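Local coordinates for protein endo-beta-1,4-glucanase (Ampullaria crossean, PDB 5XBU) that probably hydrolyses internal beta-1,4-glucosidic bonds of cellulose, as a family 45 glycoside hydrolase with a double-psi beta-barrel domain, at residues A[19-29]-A[151-162]. Sequence-based numbering, arbitrary orientation.
Sequences FNGRPCASTTR and EALHWDNPEVTW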
loop_
_atom_site.group_PDB
_atom_site.type_symbol
_atom_site.label_atom_id
_atom_site.label_comp_id
_atom_site.label_asym_id
_atom_site.label_seq_id
_atom_site.Cartn_x
_atom_site.Cartn_y
_atom_site.Cartn_z
ATOM N N PHE A 19 4.430 -9.525 -13.537
ATOM C CA PHE A 19 5.594 -10.384 -13.321
ATOM C C PHE A 19 5.073 -11.799 -13.221
ATOM O O PHE A 19 4.356 -12.111 -12.274
ATOM C CB PHE A 19 6.314 -9.948 -12.040
ATOM C CG PHE A 19 7.586 -10.665 -11.744
ATOM C CD1 PHE A 19 8.777 -10.231 -12.287
ATOM C CD2 PHE A 19 7.609 -11.696 -10.823
ATOM C CE1 PHE A 19 9.955 -10.851 -11.961
ATOM C CE2 PHE A 19 8.766 -12.311 -10.485
ATOM C CZ PHE A 19 9.930 -11.892 -11.061
ATOM N N ASN A 20 5.464 -12.694 -14.126
ATOM C CA ASN A 20 5.084 -14.106 -13.964
ATOM C C ASN A 20 3.577 -14.272 -13.741
ATOM O O ASN A 20 3.128 -15.056 -12.903
ATOM C CB ASN A 20 5.886 -14.779 -12.843
ATOM C CG ASN A 20 5.885 -16.293 -12.949
ATOM O OD1 ASN A 20 5.687 -16.847 -14.024
ATOM N ND2 ASN A 20 6.086 -16.965 -11.828
ATOM N N GLY A 21 2.786 -13.501 -14.483
ATOM C CA GLY A 21 1.336 -13.598 -14.447
ATOM C C GLY A 21 0.656 -12.775 -13.379
ATOM O O GLY A 21 -0.583 -12.694 -13.380
ATOM N N ARG A 22 1.422 -12.136 -12.494
ATOM C CA ARG A 22 0.903 -11.446 -11.328
ATOM C C ARG A 22 1.049 -9.938 -11.483
ATOM O O ARG A 22 2.020 -9.458 -12.068
ATOM C CB ARG A 22 1.685 -11.896 -10.095
ATOM C CG ARG A 22 1.477 -13.368 -9.766
ATOM C CD ARG A 22 2.607 -13.832 -8.884
ATOM N NE ARG A 22 2.474 -15.183 -8.342
ATOM C CZ ARG A 22 2.821 -16.292 -8.994
ATOM N NH1 ARG A 22 2.693 -17.476 -8.408
ATOM N NH2 ARG A 22 3.274 -16.219 -10.240
ATOM N N PRO A 23 0.102 -9.159 -10.976
ATOM C CA PRO A 23 0.233 -7.709 -11.063
ATOM C C PRO A 23 1.306 -7.207 -10.105
ATOM O O PRO A 23 1.449 -7.699 -8.985
ATOM C CB PRO A 23 -1.143 -7.215 -10.617
ATOM C CG PRO A 23 -1.586 -8.253 -9.624
ATOM C CD PRO A 23 -1.103 -9.569 -10.230
ATOM N N CYS A 24 2.036 -6.193 -10.561
ATOM C CA CYS A 24 3.005 -5.539 -9.713
ATOM C C CYS A 24 2.459 -4.261 -9.092
ATOM O O CYS A 24 1.506 -3.655 -9.580
ATOM C CB CYS A 24 4.280 -5.261 -10.491
ATOM S SG CYS A 24 4.966 -6.821 -11.098
ATOM N N ALA A 25 3.115 -3.854 -8.018
ATOM C CA ALA A 25 2.863 -2.600 -7.347
ATOM C C ALA A 25 4.192 -1.930 -7.070
ATOM O O ALA A 25 5.211 -2.601 -6.841
ATOM C CB ALA A 25 2.130 -2.796 -6.031
ATOM N N SER A 26 4.171 -0.607 -7.077
ATOM C CA SER A 26 5.254 0.161 -6.490
ATOM C C SER A 26 4.998 0.358 -5.003
ATOM O O SER A 26 3.868 0.225 -4.515
ATOM C CB SER A 26 5.416 1.493 -7.215
ATOM O OG SER A 26 4.172 2.132 -7.466
ATOM N N THR A 27 6.080 0.659 -4.279
ATOM C CA THR A 27 6.006 0.943 -2.864
ATOM C C THR A 27 6.887 2.137 -2.534
ATOM O O THR A 27 7.895 2.394 -3.183
ATOM C CB THR A 27 6.397 -0.269 -1.980
ATOM O OG1 THR A 27 7.812 -0.495 -2.020
ATOM C CG2 THR A 27 5.671 -1.545 -2.325
ATOM N N THR A 28 6.500 2.842 -1.467
ATOM C CA THR A 28 7.314 3.853 -0.803
ATOM C C THR A 28 7.126 3.659 0.698
ATOM O O THR A 28 6.385 2.771 1.140
ATOM C CB THR A 28 6.963 5.286 -1.252
ATOM O OG1 THR A 28 5.558 5.511 -1.139
ATOM C CG2 THR A 28 7.408 5.593 -2.678
ATOM N N ARG A 29 7.767 4.499 1.497
ATOM C CA ARG A 29 7.530 4.506 2.929
ATOM C C ARG A 29 7.127 5.908 3.346
ATOM O O ARG A 29 7.505 6.893 2.699
ATOM C CB ARG A 29 8.745 3.999 3.715
ATOM C CG ARG A 29 10.067 4.678 3.359
ATOM C CD ARG A 29 11.241 4.024 4.087
ATOM N NE ARG A 29 12.471 3.906 3.325
ATOM C CZ ARG A 29 13.631 3.614 3.891
ATOM N NH1 ARG A 29 14.738 3.494 3.167
ATOM N NH2 ARG A 29 13.675 3.468 5.207
ATOM N N GLU A 151 12.273 -0.046 7.488
ATOM C CA GLU A 151 13.730 -0.053 7.537
ATOM C C GLU A 151 14.240 -1.416 7.970
ATOM O O GLU A 151 15.251 -1.895 7.445
ATOM C CB GLU A 151 14.212 1.030 8.503
ATOM C CG GLU A 151 15.715 1.052 8.717
ATOM C CD GLU A 151 16.488 1.460 7.475
ATOM O OE1 GLU A 151 15.870 2.069 6.570
ATOM O OE2 GLU A 151 17.706 1.168 7.407
ATOM N N ALA A 152 13.547 -2.067 8.915
ATOM C CA ALA A 152 13.956 -3.390 9.397
ATOM C C ALA A 152 13.835 -4.482 8.340
ATOM O O ALA A 152 14.519 -5.509 8.449
ATOM C CB ALA A 152 13.146 -3.784 10.629
ATOM N N LEU A 153 12.956 -4.295 7.343
ATOM C CA LEU A 153 12.890 -5.160 6.173
ATOM C C LEU A 153 14.001 -4.851 5.176
ATOM O O LEU A 153 14.229 -5.648 4.259
ATOM C CB LEU A 153 11.539 -4.981 5.442
ATOM C CG LEU A 153 10.267 -5.276 6.240
ATOM C CD1 LEU A 153 9.054 -4.831 5.459
ATOM C CD2 LEU A 153 10.147 -6.744 6.615
ATOM N N HIS A 154 14.635 -3.678 5.295
ATOM C CA HIS A 154 15.609 -3.166 4.329
ATOM C C HIS A 154 14.982 -2.968 2.958
ATOM O O HIS A 154 15.617 -3.176 1.923
ATOM C CB HIS A 154 16.874 -4.006 4.275
ATOM C CG HIS A 154 17.488 -4.181 5.617
ATOM N ND1 HIS A 154 18.000 -3.125 6.336
ATOM C CD2 HIS A 154 17.576 -5.262 6.424
ATOM C CE1 HIS A 154 18.440 -3.559 7.501
ATOM N NE2 HIS A 154 18.193 -4.855 7.582
ATOM N N TRP A 155 13.723 -2.548 2.953
ATOM C CA TRP A 155 13.014 -2.252 1.716
ATOM C C TRP A 155 13.206 -0.778 1.389
ATOM O O TRP A 155 12.789 0.095 2.166
ATOM C CB TRP A 155 11.527 -2.550 1.873
ATOM C CG TRP A 155 11.144 -3.993 1.804
ATOM C CD1 TRP A 155 11.973 -5.077 1.902
ATOM C CD2 TRP A 155 9.821 -4.519 1.618
ATOM N NE1 TRP A 155 11.256 -6.244 1.788
ATOM C CE2 TRP A 155 9.924 -5.925 1.620
ATOM C CE3 TRP A 155 8.565 -3.929 1.418
ATOM C CZ2 TRP A 155 8.821 -6.757 1.441
ATOM C CZ3 TRP A 155 7.481 -4.750 1.228
ATOM C CH2 TRP A 155 7.599 -6.146 1.227
ATOM N N ASP A 156 13.831 -0.507 0.251
ATOM C CA ASP A 156 14.010 0.833 -0.292
ATOM C C ASP A 156 13.150 0.918 -1.557
ATOM O O ASP A 156 13.604 0.679 -2.679
ATOM C CB ASP A 156 15.465 1.100 -0.594
ATOM C CG ASP A 156 15.702 2.490 -1.135
ATOM O OD1 ASP A 156 14.785 3.344 -1.105
ATOM O OD2 ASP A 156 16.825 2.726 -1.600
ATOM N N ASN A 157 11.877 1.248 -1.351
ATOM C CA ASN A 157 10.895 1.360 -2.417
ATOM C C ASN A 157 10.917 0.179 -3.395
ATOM O O ASN A 157 10.915 0.383 -4.612
ATOM C CB ASN A 157 11.049 2.667 -3.180
ATOM C CG ASN A 157 10.984 3.893 -2.332
ATOM O OD1 ASN A 157 10.573 3.857 -1.180
ATOM N ND2 ASN A 157 11.371 5.029 -2.928
ATOM N N PRO A 158 10.911 -1.057 -2.907
ATOM C CA PRO A 158 10.999 -2.174 -3.852
ATOM C C PRO A 158 9.760 -2.279 -4.723
ATOM O O PRO A 158 8.629 -2.003 -4.297
ATOM C CB PRO A 158 11.102 -3.400 -2.945
ATOM C CG PRO A 158 10.406 -2.964 -1.671
ATOM C CD PRO A 158 10.811 -1.539 -1.524
ATOM N N GLU A 159 9.984 -2.776 -5.931
ATOM C CA GLU A 159 8.930 -3.321 -6.781
ATOM C C GLU A 159 8.457 -4.646 -6.199
ATOM O O GLU A 159 9.273 -5.470 -5.759
ATOM C CB GLU A 159 9.530 -3.557 -8.179
ATOM C CG GLU A 159 8.559 -4.063 -9.225
ATOM C CD GLU A 159 9.289 -4.319 -10.547
ATOM O OE1 GLU A 159 8.961 -3.662 -11.565
ATOM O OE2 GLU A 159 10.188 -5.191 -10.554
ATOM N N VAL A 160 7.140 -4.864 -6.185
ATOM C CA VAL A 160 6.589 -6.079 -5.605
ATOM C C VAL A 160 5.497 -6.618 -6.520
ATOM O O VAL A 160 4.909 -5.882 -7.313
ATOM C CB VAL A 160 6.000 -5.830 -4.193
ATOM C CG1 VAL A 160 7.076 -5.263 -3.252
ATOM C CG2 VAL A 160 4.815 -4.848 -4.259
ATOM N N THR A 161 5.198 -7.903 -6.373
ATOM C CA THR A 161 3.902 -8.411 -6.780
ATOM C C THR A 161 2.945 -8.311 -5.593
ATOM O O THR A 161 3.374 -8.345 -4.436
ATOM C CB THR A 161 3.954 -9.838 -7.323
ATOM O OG1 THR A 161 4.471 -10.737 -6.340
ATOM C CG2 THR A 161 4.790 -9.904 -8.608
ATOM N N TRP A 162 1.647 -8.143 -5.886
ATOM C CA TRP A 162 0.687 -7.895 -4.822
ATOM C C TRP A 162 -0.540 -8.777 -4.993
ATOM O O TRP A 162 -0.981 -9.071 -6.114
ATOM C CB TRP A 162 0.285 -6.401 -4.755
ATOM C CG TRP A 162 -0.788 -5.978 -5.734
ATOM C CD1 TRP A 162 -0.686 -5.652 -7.064
ATOM C CD2 TRP A 162 -2.182 -5.831 -5.411
ATOM N NE1 TRP A 162 -1.912 -5.343 -7.573
ATOM C CE2 TRP A 162 -2.846 -5.452 -6.583
ATOM C CE3 TRP A 162 -2.926 -5.993 -4.235
ATOM C CZ2 TRP A 162 -4.206 -5.205 -6.612
ATOM C CZ3 TRP A 162 -4.257 -5.743 -4.258
ATOM C CH2 TRP A 162 -4.893 -5.361 -5.451
HETATM O O HOH W 1 8.465 0.781 -6.160
HETATM O O HOH W 2 9.901 6.114 0.282
HETATM O O HOH W 3 12.837 4.006 0.943
#
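Ala25 and Val160 form an antiparallel, hydrogen-bonded pair where strand 22-29 meets strand 160-162, the N-to-C directions of the two strand axes 121° apart. Ala25 N reaches Val160 O at 2.8 Å, Val160 N returns to Ala25 O at 3.0 Å, and Trp162 N adds a bond to Pro23 O. Before Val160 in sequence the regular backbone pairing ends although the chains stay close, and side chains and waters make the links. Thr27, with OG1 set between its backbone N and carbonyl carbon (chi1 73°), reaches a lone pair of Pro158 O at 2.9 Å; its CG2 lies against Val160 CG2, so one beta-branched residue serves both a carbonyl and the core. A water bridges Thr27 N to Asn157 O, and another links Arg29 N to Asn157 OD1, while Asn157 ND2 bonds to Lys94 O. Ala25 CB is small enough to fit beside Val160 CG2 (3.8 Å) and Trp162. Pro23 CG meets Trp162 NE1 at 3.6 Å, the side chains crossing at about a right angle; that indole N-H bonds to Glu138. At the solvent end, in one of its two conformers, Arg29 NH2 makes a salt bridge with Glu151 OE1 at 2.9 Å, guanidinium and carboxylate planes 20° apart. Strand 22-30 also pairs with strand 140-144, consistent with the double-psi beta-barrel of this family. Apolar packing and direct backbone bonds thus hold the paired strands together, whereas a threonine hydroxyl, waters and a probably part-time ion pair join the irregular remainder.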